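Local coordinates for protein glyceraldehyde-3-phosphate dehydrogenase (PDB 1B7G) that catalyses the phosphorylating oxidation of glyceraldehyde 3-phosphate in glycolysis, using NADP or NAD as cofactor with a marked preference for NADP, at residues C123-N126 / E127-K131; N308-A311 / I312-S315; R135-S138 / C139-A143. The protein carries 1 engineered substitution. One frame throughout, in Å; residues are numbered along the deposited sequence.

Contact 1: C123-N126 / E127-K131; sequences CNYN and EALGK
The ring of Y125 meets L129 at an oblique approach, with CD2 of the leucine 3.7 Å from ring atom CE1. Other neighbours of the Y125 side chain are A321 and S324 of helix 321-331, R313 and A314 of helix 304-315, and F119. Its OH is hydrogen-bonded to the carbonyl O of M319. With CG anti to the backbone N (chi1 177°), the ring is carried out from the helix into this buried setting. The side chain of N126 lies alongside that of L129, pointing the same way, and both residues are exposed. The carboxylate of E127 folds back over N124, where OE1 comes 3.4 Å from CB of N124, and a bend at chi2 (77°) turns the acid toward the preceding turn. There a water donates to both OE1 of E127 (2.8 Å) and O of C123 (2.9 Å), linking side chain to backbone. The backbone bonding is loose here: N of A128 is shared between O of N124 (3.2 Å) and O of Y125 (2.8 Å), the latter approached from above its carbonyl plane, and N of L129 makes a weak bond to O of N126. The chain then leaves through a type II turn from A128 to K131, closed by K131 N to A128 O (3.0 Å). G130 sits at a positive phi (85°), where any side chain would collide with the carbonyl O of L129, which favours glycine. Here the turn ends the helix of a beta-alpha-beta unit, strand 118-119, helix 121-128 and strand 133-136, at the edge of the Rossmann-type parallel sheet.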
ATOM      1  N   CYS A 123      10.294  -2.777 -27.319  1.00 25.54           N
ATOM      2  CA  CYS A 123      10.657  -2.123 -28.547  1.00 27.26           C
ATOM      3  C   CYS A 123      12.018  -2.500 -29.145  1.00 25.01           C
ATOM      4  O   CYS A 123      12.037  -2.620 -30.365  1.00 24.29           O
ATOM      5  CB  CYS A 123      10.690  -0.565 -28.453  1.00 23.01           C
ATOM      6  SG  CYS A 123       9.137   0.135 -27.836  1.00 27.37           S
ATOM      7  N   ASN A 124      13.106  -2.548 -28.395  1.00 22.92           N
ATOM      8  CA  ASN A 124      14.408  -2.728 -29.027  1.00 25.81           C
ATOM      9  C   ASN A 124      15.370  -3.603 -28.252  1.00 26.01           C
ATOM     10  O   ASN A 124      16.586  -3.345 -28.199  1.00 26.98           O
ATOM     11  CB  ASN A 124      15.023  -1.322 -29.278  1.00 22.24           C
ATOM     12  CG  ASN A 124      15.427  -0.666 -27.975  1.00 30.15           C
ATOM     13  OD1 ASN A 124      14.867  -1.016 -26.923  1.00 27.93           O
ATOM     14  ND2 ASN A 124      16.430   0.202 -28.013  1.00 26.64           N
ATOM     15  N   TYR A 125      14.866  -4.679 -27.673  1.00 23.17           N
ATOM     16  CA  TYR A 125      15.753  -5.633 -26.977  1.00 29.64           C
ATOM     17  C   TYR A 125      16.832  -6.153 -27.946  1.00 24.42           C
ATOM     18  O   TYR A 125      18.015  -6.092 -27.631  1.00 25.22           O
ATOM     19  CB  TYR A 125      14.906  -6.784 -26.470  1.00 28.15           C
ATOM     20  CG  TYR A 125      15.622  -7.917 -25.772  1.00 31.14           C
ATOM     21  CD1 TYR A 125      16.300  -8.933 -26.483  1.00 23.58           C
ATOM     22  CD2 TYR A 125      15.597  -7.998 -24.405  1.00 25.53           C
ATOM     23  CE1 TYR A 125      16.921  -9.958 -25.781  1.00 30.10           C
ATOM     24  CE2 TYR A 125      16.186  -9.023 -23.704  1.00 29.33           C
ATOM     25  CZ  TYR A 125      16.857 -10.024 -24.414  1.00 32.88           C
ATOM     26  OH  TYR A 125      17.440 -11.036 -23.688  1.00 28.13           O
ATOM     27  N   ASN A 126      16.397  -6.521 -29.154  1.00 25.71           N
ATOM     28  CA  ASN A 126      17.347  -7.025 -30.155  1.00 29.59           C
ATOM     29  C   ASN A 126      18.446  -6.033 -30.431  1.00 34.75           C
ATOM     30  O   ASN A 126      19.614  -6.433 -30.558  1.00 31.81           O
ATOM     31  CB  ASN A 126      16.672  -7.482 -31.438  1.00 24.64           C
ATOM     32  CG  ASN A 126      15.785  -8.670 -31.274  1.00 24.22           C
ATOM     33  OD1 ASN A 126      15.970  -9.445 -30.330  1.00 29.18           O
ATOM     34  ND2 ASN A 126      14.740  -8.831 -32.101  1.00 23.89           N
ATOM     35  N   GLU A 127      18.138  -4.711 -30.491  1.00 28.05           N
ATOM     36  CA  GLU A 127      19.184  -3.741 -30.714  1.00 27.44           C
ATOM     37  C   GLU A 127      20.114  -3.596 -29.541  1.00 24.28           C
ATOM     38  O   GLU A 127      21.281  -3.197 -29.712  1.00 31.17           O
ATOM     39  CB  GLU A 127      18.601  -2.346 -31.069  1.00 31.35           C
ATOM     40  CG  GLU A 127      18.041  -2.267 -32.461  1.00 29.35           C
ATOM     41  CD  GLU A 127      16.692  -2.913 -32.659  1.00 35.40           C
ATOM     42  OE1 GLU A 127      16.048  -3.491 -31.750  1.00 30.49           O
ATOM     43  OE2 GLU A 127      16.216  -2.858 -33.820  1.00 54.97           O
ATOM     44  N   ALA A 128      19.687  -3.892 -28.325  1.00 26.83           N
ATOM     45  CA  ALA A 128      20.496  -3.733 -27.138  1.00 25.98           C
ATOM     46  C   ALA A 128      21.293  -5.009 -26.779  1.00 25.37           C
ATOM     47  O   ALA A 128      22.064  -4.941 -25.812  1.00 25.90           O
ATOM     48  CB  ALA A 128      19.633  -3.364 -25.917  1.00 31.78           C
ATOM     49  N   LEU A 129      21.093  -6.079 -27.491  1.00 32.04           N
ATOM     50  CA  LEU A 129      21.802  -7.351 -27.196  1.00 31.66           C
ATOM     51  C   LEU A 129      23.296  -7.133 -27.188  1.00 30.52           C
ATOM     52  O   LEU A 129      23.841  -6.496 -28.100  1.00 31.29           O
ATOM     53  CB  LEU A 129      21.423  -8.408 -28.233  1.00 30.90           C
ATOM     54  CG  LEU A 129      20.188  -9.254 -27.934  1.00 26.56           C
ATOM     55  CD1 LEU A 129      19.788 -10.093 -29.136  1.00 28.36           C
ATOM     56  CD2 LEU A 129      20.450 -10.185 -26.741  1.00 31.86           C
ATOM     57  N   GLY A 130      23.980  -7.488 -26.110  1.00 33.44           N
ATOM     58  CA  GLY A 130      25.448  -7.322 -26.083  1.00 30.06           C
ATOM     59  C   GLY A 130      25.932  -5.974 -25.684  1.00 33.03           C
ATOM     60  O   GLY A 130      27.144  -5.762 -25.484  1.00 24.82           O
ATOM     61  N   LYS A 131      25.047  -4.965 -25.541  1.00 29.23           N
ATOM     62  CA  LYS A 131      25.549  -3.654 -25.112  1.00 28.00           C
ATOM     63  C   LYS A 131      25.997  -3.756 -23.676  1.00 29.00           C
ATOM     64  O   LYS A 131      25.240  -4.260 -22.851  1.00 32.59           O
ATOM     65  CB  LYS A 131      24.535  -2.524 -25.318  1.00 29.77           C
ATOM     66  CG  LYS A 131      24.048  -2.469 -26.783  1.00 26.82           C
ATOM     67  CD  LYS A 131      25.200  -1.928 -27.650  1.00 34.55           C
ATOM     68  CE  LYS A 131      24.735  -1.799 -29.103  1.00 36.73           C
ATOM     69  NZ  LYS A 131      25.867  -1.388 -29.976  1.00 37.90           N
TER
HETATM   70  O   HOH W   1      13.476  -4.451 -32.055  1.00 45.99           O

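Contact 2: N308-A311 / I312-S315; sequences NIDA and IRAS
I309 and R313 share a first torsion near -60°; in I309 this leaves CG2 anti to the backbone N, and in R313 it sets CG anti to the carbonyl carbon, after which the chain bends at chi2 (-140°). The two side chains run side by side, and the guanidinium is laid back over the preceding turn, with NH1 3.7 Å from CG2 of I309, an oblique approach to the flat group. D310 also approaches this guanidinium: OD1 lies at its edge, near its plane, 4.1 Å from NH1, with the carboxylate turned 50° from it. That is too long for a salt bridge. Both groups instead share S324 and T328 of helix 321-331, whose hydroxyls hydrogen-bond to OD1 of D310 and to NH1 of R313, while salt bridges tie OD2 of D310 to R245 and NH2 of R313 to D25. In the helix backbone, N of I312 bonds O of N308, N of A314 bonds O of D310 (2.8 Å), and N of S315 makes a nearly straight bond to O of A311. The bond from N of R313 to O of I309 is the weak member of the series, at 3.3 Å. A leucine in place of R313 would probably leave D25 without its charged mate and the two hydroxyls short of a partner, so that the tie to helix 321-331 would weaken. Chemically, the acid and the base attract each other across a gap bridged by hydroxyls, so their opposite charges are likely to be mutually stabilising in this buried setting although they never pair directly.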
ATOM      1  N   ASN A 308      14.266  -3.562 -16.268  1.00 22.22           N
ATOM      2  CA  ASN A 308      15.646  -3.729 -15.814  1.00 21.51           C
ATOM      3  C   ASN A 308      16.045  -5.221 -15.863  1.00 27.14           C
ATOM      4  O   ASN A 308      17.203  -5.536 -16.197  1.00 27.81           O
ATOM      5  CB  ASN A 308      15.839  -3.160 -14.413  1.00 23.58           C
ATOM      6  CG  ASN A 308      16.187  -1.694 -14.358  1.00 26.46           C
ATOM      7  OD1 ASN A 308      17.356  -1.315 -14.435  1.00 26.98           O
ATOM      8  ND2 ASN A 308      15.175  -0.844 -14.231  1.00 27.05           N
ATOM      9  N   ILE A 309      15.089  -6.109 -15.575  1.00 20.33           N
ATOM     10  CA  ILE A 309      15.395  -7.544 -15.665  1.00 27.08           C
ATOM     11  C   ILE A 309      15.705  -7.952 -17.098  1.00 30.04           C
ATOM     12  O   ILE A 309      16.742  -8.594 -17.399  1.00 24.66           O
ATOM     13  CB  ILE A 309      14.280  -8.398 -15.060  1.00 30.39           C
ATOM     14  CG1 ILE A 309      14.042  -8.088 -13.589  1.00 25.32           C
ATOM     15  CG2 ILE A 309      14.653  -9.898 -15.227  1.00 27.47           C
ATOM     16  CD1 ILE A 309      15.288  -8.083 -12.713  1.00 22.89           C
ATOM     17  N   ASP A 310      14.904  -7.513 -18.074  1.00 24.85           N
ATOM     18  CA  ASP A 310      15.201  -7.824 -19.479  1.00 24.11           C
ATOM     19  C   ASP A 310      16.487  -7.213 -19.956  1.00 26.27           C
ATOM     20  O   ASP A 310      17.228  -7.819 -20.771  1.00 27.26           O
ATOM     21  CB  ASP A 310      14.027  -7.402 -20.364  1.00 25.19           C
ATOM     22  CG  ASP A 310      12.779  -8.193 -20.077  1.00 34.25           C
ATOM     23  OD1 ASP A 310      12.922  -9.416 -19.811  1.00 30.37           O
ATOM     24  OD2 ASP A 310      11.658  -7.636 -20.119  1.00 28.34           O
ATOM     25  N   ALA A 311      16.799  -5.992 -19.496  1.00 25.86           N
ATOM     26  CA  ALA A 311      17.992  -5.303 -19.881  1.00 28.71           C
ATOM     27  C   ALA A 311      19.219  -6.148 -19.465  1.00 29.72           C
ATOM     28  O   ALA A 311      20.218  -6.141 -20.191  1.00 25.94           O
ATOM     29  CB  ALA A 311      18.114  -3.891 -19.335  1.00 26.29           C
ATOM     30  N   ILE A 312      19.163  -6.744 -18.282  1.00 30.05           N
ATOM     31  CA  ILE A 312      20.268  -7.614 -17.851  1.00 30.05           C
ATOM     32  C   ILE A 312      20.444  -8.718 -18.892  1.00 23.19           C
ATOM     33  O   ILE A 312      21.526  -8.950 -19.395  1.00 29.44           O
ATOM     34  CB  ILE A 312      19.993  -8.239 -16.475  1.00 31.21           C
ATOM     35  CG1 ILE A 312      20.153  -7.178 -15.375  1.00 29.90           C
ATOM     36  CG2 ILE A 312      20.931  -9.411 -16.218  1.00 24.41           C
ATOM     37  CD1 ILE A 312      19.448  -7.484 -14.064  1.00 24.99           C
ATOM     38  N   ARG A 313      19.354  -9.351 -19.288  1.00 22.10           N
ATOM     39  CA  ARG A 313      19.424 -10.432 -20.261  1.00 25.75           C
ATOM     40  C   ARG A 313      19.933  -9.974 -21.604  1.00 36.80           C
ATOM     41  O   ARG A 313      20.771 -10.686 -22.193  1.00 29.45           O
ATOM     42  CB  ARG A 313      18.075 -11.156 -20.358  1.00 22.22           C
ATOM     43  CG  ARG A 313      17.688 -11.783 -19.038  1.00 25.86           C
ATOM     44  CD  ARG A 313      17.053 -13.164 -19.213  1.00 29.28           C
ATOM     45  NE  ARG A 313      16.641 -13.696 -17.906  1.00 25.72           N
ATOM     46  CZ  ARG A 313      15.504 -13.395 -17.290  1.00 43.15           C
ATOM     47  NH1 ARG A 313      14.597 -12.560 -17.836  1.00 29.67           N
ATOM     48  NH2 ARG A 313      15.302 -13.958 -16.103  1.00 29.50           N
ATOM     49  N   ALA A 314      19.520  -8.783 -22.098  1.00 26.68           N
ATOM     50  CA  ALA A 314      20.029  -8.274 -23.346  1.00 28.29           C
ATOM     51  C   ALA A 314      21.536  -8.012 -23.308  1.00 29.29           C
ATOM     52  O   ALA A 314      22.319  -8.480 -24.131  1.00 28.73           O
ATOM     53  CB  ALA A 314      19.335  -6.971 -23.745  1.00 27.98           C
ATOM     54  N   SER A 315      21.966  -7.217 -22.342  1.00 22.20           N
ATOM     55  CA  SER A 315      23.352  -6.868 -22.166  1.00 29.40           C
ATOM     56  C   SER A 315      24.253  -8.123 -22.127  1.00 33.36           C
ATOM     57  O   SER A 315      25.307  -8.130 -22.751  1.00 26.89           O
ATOM     58  CB  SER A 315      23.524  -6.148 -20.836  1.00 19.56           C
ATOM     59  OG  SER A 315      24.786  -5.604 -20.615  1.00 25.79           O
TER

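Contact 3: R135-S138 / C139-A143. With SO4 (sulfate ion), chain C.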
ATOM      1  N   ARG A 135      20.730   2.145 -21.050  1.00 28.58           N
ATOM      2  CA  ARG A 135      19.966   3.076 -20.207  1.00 25.96           C
ATOM      3  C   ARG A 135      18.499   2.699 -20.297  1.00 24.15           C
ATOM      4  O   ARG A 135      17.949   2.687 -21.398  1.00 25.49           O
ATOM      5  CB  ARG A 135      20.110   4.551 -20.634  1.00 26.33           C
ATOM      6  CG  ARG A 135      19.336   5.462 -19.640  1.00 24.60           C
ATOM      7  CD  ARG A 135      19.386   6.921 -20.163  1.00 25.48           C
ATOM      8  NE  ARG A 135      18.675   7.008 -21.438  1.00 26.26           N
ATOM      9  CZ  ARG A 135      18.169   8.131 -21.938  1.00 33.42           C
ATOM     10  NH1 ARG A 135      18.246   9.255 -21.238  1.00 27.88           N
ATOM     11  NH2 ARG A 135      17.517   8.100 -23.086  1.00 25.59           N
ATOM     12  N   VAL A 136      17.920   2.187 -19.218  1.00 24.71           N
ATOM     13  CA  VAL A 136      16.483   1.911 -19.248  1.00 22.95           C
ATOM     14  C   VAL A 136      15.798   3.298 -19.167  1.00 25.76           C
ATOM     15  O   VAL A 136      16.061   4.025 -18.225  1.00 24.36           O
ATOM     16  CB  VAL A 136      16.023   1.042 -18.081  1.00 31.05           C
ATOM     17  CG1 VAL A 136      14.490   1.042 -17.982  1.00 22.39           C
ATOM     18  CG2 VAL A 136      16.534  -0.425 -18.211  1.00 23.00           C
ATOM     19  N   VAL A 137      14.928   3.639 -20.101  1.00 25.80           N
ATOM     20  CA  VAL A 137      14.297   4.965 -20.102  1.00 28.56           C
ATOM     21  C   VAL A 137      13.470   5.193 -18.830  1.00 25.27           C
ATOM     22  O   VAL A 137      13.186   4.268 -18.065  1.00 27.61           O
ATOM     23  CB  VAL A 137      13.396   5.199 -21.316  1.00 23.76           C
ATOM     24  CG1 VAL A 137      14.229   5.732 -22.495  1.00 33.57           C
ATOM     25  CG2 VAL A 137      12.652   3.945 -21.726  1.00 24.43           C
ATOM     26  N   SER A 138      13.078   6.460 -18.611  1.00 24.23           N
ATOM     27  CA  SER A 138      12.345   6.803 -17.387  1.00 18.83           C
ATOM     28  C   SER A 138      11.016   6.109 -17.329  1.00 20.34           C
ATOM     29  O   SER A 138      10.489   5.554 -18.307  1.00 24.99           O
ATOM     30  CB  SER A 138      12.140   8.354 -17.331  1.00 21.65           C
ATOM     31  OG  SER A 138      11.080   8.659 -18.282  1.00 19.84           O
ATOM     32  N   CYS A 139      10.330   6.214 -16.180  1.00 20.71           N
ATOM     33  CA  CYS A 139       9.027   5.613 -15.995  1.00 21.92           C
ATOM     34  C   CYS A 139       7.989   6.088 -17.028  1.00 23.25           C
ATOM     35  O   CYS A 139       7.235   5.300 -17.569  1.00 20.91           O
ATOM     36  CB  CYS A 139       8.506   6.028 -14.572  1.00 29.02           C
ATOM     37  SG  CYS A 139       9.702   5.564 -13.261  1.00 41.13           S
ATOM     38  N   ASN A 140       7.904   7.416 -17.257  1.00 20.56           N
ATOM     39  CA  ASN A 140       6.870   7.863 -18.213  1.00 22.66           C
ATOM     40  C   ASN A 140       7.337   7.636 -19.638  1.00 18.77           C
ATOM     41  O   ASN A 140       6.504   7.381 -20.503  1.00 21.46           O
ATOM     42  CB  ASN A 140       6.518   9.344 -17.939  1.00 26.18           C
ATOM     43  CG  ASN A 140       5.618   9.434 -16.708  1.00 25.88           C
ATOM     44  OD1 ASN A 140       4.654   8.679 -16.589  1.00 21.08           O
ATOM     45  ND2 ASN A 140       5.908  10.335 -15.797  1.00 21.63           N
ATOM     46  N   THR A 141       8.669   7.607 -19.875  1.00 21.61           N
ATOM     47  CA  THR A 141       9.118   7.327 -21.247  1.00 21.11           C
ATOM     48  C   THR A 141       8.774   5.876 -21.580  1.00 23.26           C
ATOM     49  O   THR A 141       8.360   5.513 -22.680  1.00 23.55           O
ATOM     50  CB  THR A 141      10.625   7.551 -21.397  1.00 19.93           C
ATOM     51  OG1 THR A 141      10.977   8.861 -20.924  1.00 24.56           O
ATOM     52  CG2 THR A 141      11.035   7.445 -22.871  1.00 16.46           C
ATOM     53  N   THR A 142       9.003   5.001 -20.572  1.00 23.38           N
ATOM     54  CA  THR A 142       8.659   3.584 -20.753  1.00 21.17           C
ATOM     55  C   THR A 142       7.212   3.383 -21.112  1.00 22.86           C
ATOM     56  O   THR A 142       6.869   2.562 -21.972  1.00 22.46           O
ATOM     57  CB  THR A 142       9.004   2.767 -19.502  1.00 20.54           C
ATOM     58  OG1 THR A 142      10.417   2.814 -19.238  1.00 22.83           O
ATOM     59  CG2 THR A 142       8.612   1.299 -19.662  1.00 23.92           C
ATOM     60  N   ALA A 143       6.286   4.079 -20.397  1.00 21.83           N
ATOM     61  CA  ALA A 143       4.871   3.864 -20.646  1.00 26.37           C
ATOM     62  C   ALA A 143       4.513   4.338 -22.067  1.00 18.54           C
ATOM     63  O   ALA A 143       3.766   3.655 -22.741  1.00 21.24           O
ATOM     64  CB  ALA A 143       4.037   4.602 -19.588  1.00 22.26           C
TER
HETATM   65  S   SO4 C 601       9.628  10.855 -15.813  1.00 25.27           S
HETATM   66  O1  SO4 C 601      10.295  11.294 -14.594  1.00 34.33           O
HETATM   67  O2  SO4 C 601       8.369  11.754 -16.048  1.00 29.64           O
HETATM   68  O3  SO4 C 601       9.120   9.486 -15.853  1.00 30.69           O
HETATM   69  O4  SO4 C 601      10.600  11.077 -16.899  1.00 30.27           O
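OG of S138 is gripped from three directions: it accepts from OG1 of T141 at 2.7 Å and from N of T141 at 3.1 Å, and donates to O4 of the sulfate at 2.8 Å. The second of these is an N-cap bond, and the serine rotamer (chi1 76°) swings OG over the start of helix 139-152 to make it. O of S138 is likewise doubly held, by N of T142 (2.8 Å) and by OG1 of T142, the latter donor lying above the carbonyl plane. N140 adds two bonds to the anion, from its backbone N to O3 (2.8 Å) and from ND2 to O2 (2.9 Å), while its OD1 is hydrogen-bonded to H221. R166 and H193 also hydrogen-bond the sulfate, which probably comes from the crystallisation liquor and occupies the inorganic phosphate site. C139, between S138 and N140 in the chain and probably the nucleophile, belongs to the catalytic site with H219. On the hydrophobic side, CB of V137 rests 3.6 Å from CG2 of T141. The whole forms the strand-to-helix junction after strand 133-136, packed against helix 304-315 through V136 and T142, helix 193-198 through T141, and strand 291-298 through N140.

Overall arrangement
Along the chain the order is contact 1, contact 3, contact 2. Contact 1 ends helix 121-128 and its turn; strand 133-136 follows, and its last two residues open contact 3, about 15 Å away centre to centre. Contact 2, on helix 304-315, returns much later in sequence yet lies about 9 Å from contact 1 and 14 Å from contact 3, between centres. It is joined to contact 1 by probable hydrogen bonds from OG of S315 to O of K131 and between G130 and A314, and touches V136 of contact 3. Thus a late helix packs on the parallel sheet and connects its outer crossover with the strand that leads to the helix N-terminus carrying the probable nucleophile.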